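Polyketide biosynthesis cytochrome P450 PksS (Bacillus subtilis, PDB 4YZR) is a haem-dependent cytochrome P450 monooxygenase that acts on dihydrobacillaene in the biosynthesis of the polyketide antibiotic bacillaene. Local coordinates at residues 48-53 against 320-326; 255-261 against 375-379. All coordinates share one frame; numbering follows the deposited sequence.

Contact 1 of 2, residues 48-53 against 320-326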
# COMPACT_ATOMS: atom_id res chain seq x y z
N THR A 48 -12.53 1.58 -14.52
CA THR A 48 -13.15 0.97 -13.37
C THR A 48 -13.53 -0.44 -13.41
O THR A 48 -13.82 -1.04 -12.39
CB THR A 48 -14.31 1.82 -12.87
OG1 THR A 48 -15.05 2.24 -14.04
CG2 THR A 48 -13.79 3.05 -12.18
N ARG A 49 -13.65 -1.03 -14.64
CA ARG A 49 -13.91 -2.46 -14.72
C ARG A 49 -12.68 -3.35 -14.61
O ARG A 49 -11.62 -2.94 -15.03
CB ARG A 49 -14.52 -2.80 -16.08
CG ARG A 49 -15.99 -2.33 -16.24
CD ARG A 49 -16.38 -2.41 -17.75
NE ARG A 49 -16.25 -3.78 -18.27
CZ ARG A 49 -17.23 -4.66 -18.36
NH1 ARG A 49 -16.98 -5.89 -18.80
NH2 ARG A 49 -18.48 -4.38 -17.95
N TYR A 50 -12.85 -4.56 -14.12
CA TYR A 50 -11.72 -5.47 -13.95
C TYR A 50 -11.09 -5.81 -15.30
O TYR A 50 -9.89 -5.82 -15.47
CB TYR A 50 -12.18 -6.73 -13.25
CG TYR A 50 -11.12 -7.70 -12.87
CD1 TYR A 50 -10.58 -8.63 -13.74
CD2 TYR A 50 -10.67 -7.77 -11.54
CE1 TYR A 50 -9.68 -9.58 -13.36
CE2 TYR A 50 -9.75 -8.74 -11.14
CZ TYR A 50 -9.27 -9.65 -12.05
OH TYR A 50 -8.40 -10.65 -11.66
N ASP A 51 -11.90 -6.14 -16.32
CA ASP A 51 -11.32 -6.52 -17.57
C ASP A 51 -10.58 -5.40 -18.20
O ASP A 51 -9.45 -5.61 -18.73
CB ASP A 51 -12.43 -7.07 -18.57
CG ASP A 51 -13.52 -6.13 -18.91
OD1 ASP A 51 -13.80 -5.10 -18.28
OD2 ASP A 51 -14.28 -6.36 -19.92
N ASP A 52 -11.10 -4.19 -18.12
CA ASP A 52 -10.38 -3.06 -18.70
C ASP A 52 -9.12 -2.66 -17.91
O ASP A 52 -8.07 -2.32 -18.46
CB ASP A 52 -11.24 -1.82 -18.84
CG ASP A 52 -12.48 -2.04 -19.73
OD1 ASP A 52 -12.31 -2.75 -20.76
OD2 ASP A 52 -13.56 -1.53 -19.46
N CYS A 53 -9.20 -2.81 -16.57
CA CYS A 53 -8.00 -2.57 -15.77
C CYS A 53 -6.92 -3.53 -16.16
O CYS A 53 -5.74 -3.19 -16.29
CB CYS A 53 -8.33 -2.70 -14.32
SG CYS A 53 -9.17 -1.27 -13.58
N ALA A 320 -12.67 -2.49 -9.53
CA ALA A 320 -12.33 -3.69 -10.25
C ALA A 320 -12.47 -4.90 -9.34
O ALA A 320 -12.96 -5.97 -9.71
CB ALA A 320 -10.90 -3.63 -10.73
N ASN A 321 -12.08 -4.72 -8.06
CA ASN A 321 -12.16 -5.75 -7.04
C ASN A 321 -13.60 -6.11 -6.62
O ASN A 321 -13.78 -7.08 -5.92
CB ASN A 321 -11.35 -5.29 -5.83
CG ASN A 321 -9.92 -5.59 -5.95
OD1 ASN A 321 -9.46 -6.30 -6.84
ND2 ASN A 321 -9.15 -5.06 -5.00
N ARG A 322 -14.54 -5.33 -7.10
CA ARG A 322 -15.97 -5.57 -6.85
C ARG A 322 -16.69 -5.84 -8.13
O ARG A 322 -17.96 -5.68 -8.19
CB ARG A 322 -16.61 -4.43 -6.03
CG ARG A 322 -15.98 -4.37 -4.62
CD ARG A 322 -16.52 -3.25 -3.83
NE ARG A 322 -15.82 -3.10 -2.54
CZ ARG A 322 -16.42 -2.81 -1.43
NH1 ARG A 322 -17.78 -2.63 -1.37
NH2 ARG A 322 -15.70 -2.58 -0.39
N ASP A 323 -16.02 -6.20 -9.19
CA ASP A 323 -16.68 -6.37 -10.52
C ASP A 323 -17.38 -7.68 -10.53
O ASP A 323 -16.81 -8.74 -10.40
CB ASP A 323 -15.58 -6.28 -11.56
CG ASP A 323 -16.04 -6.20 -12.96
OD1 ASP A 323 -17.11 -6.90 -13.26
OD2 ASP A 323 -15.50 -5.52 -13.79
N PRO A 324 -18.74 -7.68 -10.78
CA PRO A 324 -19.44 -8.93 -10.78
C PRO A 324 -19.19 -9.85 -11.94
O PRO A 324 -19.54 -11.04 -11.81
CB PRO A 324 -20.96 -8.48 -10.81
CG PRO A 324 -20.95 -7.23 -11.41
CD PRO A 324 -19.62 -6.53 -10.95
N ASN A 325 -18.48 -9.44 -12.95
CA ASN A 325 -17.98 -10.35 -13.97
C ASN A 325 -16.88 -11.26 -13.50
O ASN A 325 -16.56 -12.30 -14.08
CB ASN A 325 -17.53 -9.60 -15.12
CG ASN A 325 -18.62 -8.85 -15.78
OD1 ASN A 325 -19.46 -9.50 -16.45
ND2 ASN A 325 -18.72 -7.56 -15.59
N PHE A 326 -16.21 -10.84 -12.37
CA PHE A 326 -15.12 -11.59 -11.85
C PHE A 326 -15.23 -12.08 -10.44
O PHE A 326 -14.43 -12.95 -10.01
CB PHE A 326 -13.80 -10.75 -12.02
CG PHE A 326 -13.38 -10.64 -13.45
CD1 PHE A 326 -13.92 -9.67 -14.27
CD2 PHE A 326 -12.54 -11.60 -14.04
CE1 PHE A 326 -13.56 -9.57 -15.59
CE2 PHE A 326 -12.19 -11.50 -15.36
CZ PHE A 326 -12.71 -10.50 -16.13
O HOH W 1 -15.12 -6.67 -16.18

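Contact 2 of 2, residues 255-261 against 375-379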
# COMPACT_ATOMS: atom_id res chain seq x y z
N LEU A 255 -11.51 -2.75 10.72
CA LEU A 255 -12.82 -2.12 10.58
C LEU A 255 -13.80 -3.08 9.85
O LEU A 255 -14.95 -3.28 10.28
CB LEU A 255 -12.75 -0.75 9.89
CG LEU A 255 -14.10 -0.13 9.53
CD1 LEU A 255 -14.94 0.14 10.79
CD2 LEU A 255 -13.91 1.17 8.75
N ALA A 256 -13.36 -3.64 8.72
CA ALA A 256 -14.25 -4.51 7.94
C ALA A 256 -14.64 -5.72 8.79
O ALA A 256 -15.85 -6.10 8.73
CB ALA A 256 -13.59 -4.93 6.65
N LEU A 257 -13.76 -6.35 9.51
CA LEU A 257 -14.13 -7.43 10.41
C LEU A 257 -15.11 -6.98 11.46
O LEU A 257 -16.10 -7.71 11.65
CB LEU A 257 -12.92 -8.04 11.05
CG LEU A 257 -11.95 -8.80 10.15
CD1 LEU A 257 -10.62 -9.07 10.84
CD2 LEU A 257 -12.57 -10.09 9.61
N LEU A 258 -14.97 -5.80 12.04
CA LEU A 258 -15.88 -5.29 13.07
C LEU A 258 -17.23 -4.93 12.48
O LEU A 258 -18.20 -4.89 13.28
CB LEU A 258 -15.23 -4.16 13.86
CG LEU A 258 -13.95 -4.54 14.59
CD1 LEU A 258 -13.39 -3.30 15.25
CD2 LEU A 258 -14.20 -5.67 15.58
N GLN A 259 -17.35 -4.65 11.18
CA GLN A 259 -18.61 -4.36 10.54
C GLN A 259 -19.31 -5.57 10.02
O GLN A 259 -20.48 -5.43 9.62
CB GLN A 259 -18.39 -3.42 9.37
CG GLN A 259 -17.90 -2.03 9.65
CD GLN A 259 -17.36 -1.36 8.30
OE1 GLN A 259 -16.81 -2.04 7.33
NE2 GLN A 259 -17.43 -0.16 8.29
N HIS A 260 -18.67 -6.73 10.08
CA HIS A 260 -19.19 -8.00 9.58
C HIS A 260 -19.03 -9.10 10.59
O HIS A 260 -18.18 -9.95 10.53
CB HIS A 260 -18.50 -8.39 8.26
CG HIS A 260 -18.69 -7.42 7.14
ND1 HIS A 260 -17.96 -6.25 7.00
CD2 HIS A 260 -19.58 -7.40 6.12
CE1 HIS A 260 -18.34 -5.60 5.92
NE2 HIS A 260 -19.29 -6.31 5.34
N LYS A 261 -19.85 -8.98 11.64
CA LYS A 261 -19.72 -9.88 12.82
C LYS A 261 -19.77 -11.34 12.56
O LYS A 261 -19.06 -12.10 13.20
CB LYS A 261 -20.74 -9.50 13.87
CG LYS A 261 -20.31 -8.27 14.66
CD LYS A 261 -21.56 -7.65 15.32
CE LYS A 261 -21.30 -7.00 16.67
NZ LYS A 261 -22.17 -5.79 16.86
N ASP A 375 -13.93 -10.12 22.49
CA ASP A 375 -15.12 -9.26 22.61
C ASP A 375 -15.03 -7.88 21.96
O ASP A 375 -15.83 -6.99 22.11
CB ASP A 375 -15.56 -9.12 24.08
CG ASP A 375 -15.93 -10.44 24.73
OD1 ASP A 375 -16.44 -11.31 24.03
OD2 ASP A 375 -15.66 -10.59 25.91
N ILE A 376 -13.94 -7.73 21.19
CA ILE A 376 -13.73 -6.43 20.55
C ILE A 376 -14.95 -5.98 19.69
O ILE A 376 -15.59 -6.81 19.00
CB ILE A 376 -12.46 -6.45 19.69
CG1 ILE A 376 -12.13 -5.09 19.14
CG2 ILE A 376 -12.60 -7.50 18.59
CD1 ILE A 376 -10.75 -5.02 18.45
N GLU A 377 -15.27 -4.69 19.76
CA GLU A 377 -16.42 -4.11 19.08
C GLU A 377 -16.15 -2.68 18.70
O GLU A 377 -15.44 -1.97 19.35
CB GLU A 377 -17.66 -4.19 20.04
CG GLU A 377 -18.98 -3.66 19.56
CD GLU A 377 -20.02 -3.80 20.68
OE1 GLU A 377 -20.99 -4.59 20.51
OE2 GLU A 377 -19.83 -3.15 21.73
N LEU A 378 -16.73 -2.28 17.57
CA LEU A 378 -16.61 -0.92 17.11
C LEU A 378 -17.19 0.10 18.07
O LEU A 378 -18.26 -0.23 18.70
CB LEU A 378 -17.24 -0.85 15.70
CG LEU A 378 -16.92 0.25 14.76
CD1 LEU A 378 -15.43 0.32 14.48
CD2 LEU A 378 -17.71 -0.04 13.48
N ALA A 379 -16.57 1.20 18.38
CA ALA A 379 -17.05 2.20 19.36
C ALA A 379 -17.12 3.54 18.65
O ALA A 379 -16.85 4.57 19.22
CB ALA A 379 -16.09 2.28 20.51
O HOH W 2 -18.26 -4.22 16.02

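Contact 1 of 2, residues 48-53 against 320-326
Phe326 lies over one face of the Tyr50 ring in an offset stack, centroids 4.2 Å apart and planes inclined at 26°, while the carbonyl oxygen of Ala320 sits at the tyrosine's edge, 3.4 Å from Tyr50 CD2. Phe326 CB also stands over the centre of the tyrosine ring as a CH-pi contact, and in return Tyr50 CD1 lies above the centre of the phenylalanine ring, whose edge has water 1 in its plane. This stack joins the start of helix 50-58 of the cytochrome P450 fold to a type I beta turn, Ala320 to Asp323, and the Asx turn that follows. With CG anti to the backbone N (chi1 -174°), the Tyr50 ring turns one face to Phe326 and its CD2 edge to Ala320 O, and its hydroxyl is hydrogen-bonded to the carbonyl oxygen of Arg341. Ala320 CB packs against the first turn of the helix, 4.1 Å from Cys53 SG.

Asp323 divides its carboxylate between the two segments. OD1 takes both Asn325 N and Asn325 ND2, closing the Asx turn, whereas Asp323 OD2, met on its anti side, accepts a nearly straight bond (167°) from Tyr50 N at 2.8 Å. Beside it, Arg49 grips Asp51 side-on through NE and NH1, a salt bridge made within segment 48-53. Water 1 links the two sides, accepting from Asp51 N and donating to Asp323 OD2 at 2.7 Å.

Contact 2 of 2, residues 255-261 against 375-379
Leu258 and Leu378 carry this contact, an apolar packing of the C-terminal end of the long helix 228-259 against strand 377-378, an outer strand of a small three-stranded antiparallel sheet in the cytochrome P450 fold. Both leucines direct their side chains at the opposite segment, and their CA atoms, 6.0 Å apart, are the nearest pair across it.

The two methyls of Leu258 meet different residues of 375-379. Leu258 CD2 rests 3.9 Å from the branch methyl Ile376 CG2, the two side chains crossing at about a right angle; Leu258 CD1 turns toward Leu378, where it lies 4.2 Å from both Leu378 N and Leu378 CD1. The side chains of Ile376 and Leu258 both also touch Val401 of the adjoining strand 400-402.

Leu378 reaches back along the helix. Its CG stands anti to the backbone N (chi1 -160°), which carries the fork to Leu255, one turn before Leu258. Leu255 CD1 fits against both prongs of that fork, 3.7 Å from Leu378 CD1 and 3.9 Å from Leu378 CD2. Loop residues Ile385 and Trp387 pack on Leu255 as well, and Gln259 CG grazes Leu378 CD2.

Polar groups meet more loosely. Lys261 NZ stays 4.0 Å from Glu377 OE1, too far for a salt bridge, though the opposite charges may still attract. A water joins the two backbones: water 2 donates to the carbonyl oxygen of Leu258 and accepts from Leu378 N at 2.9 Å.

In the fold
Contacts 1 and 2 lie in different parts of the P450 fold, their centres about 27 Å apart and their nearest atoms about 7 Å apart, so they do not touch. Along the chain their segments alternate: 255-261 comes between the two halves of contact 1, and 375-379 follows both. Tyr284, in helix 274-285, relates to each: its ring meets that of His260 in segment 255-261, while Arg322 in segment 320-326 makes a cation-pi contact with it and bonds to its carbonyl. Both contacts lie away from the haem-binding site; in contact 1 the Cys53 side chain is about 11 Å from the haem.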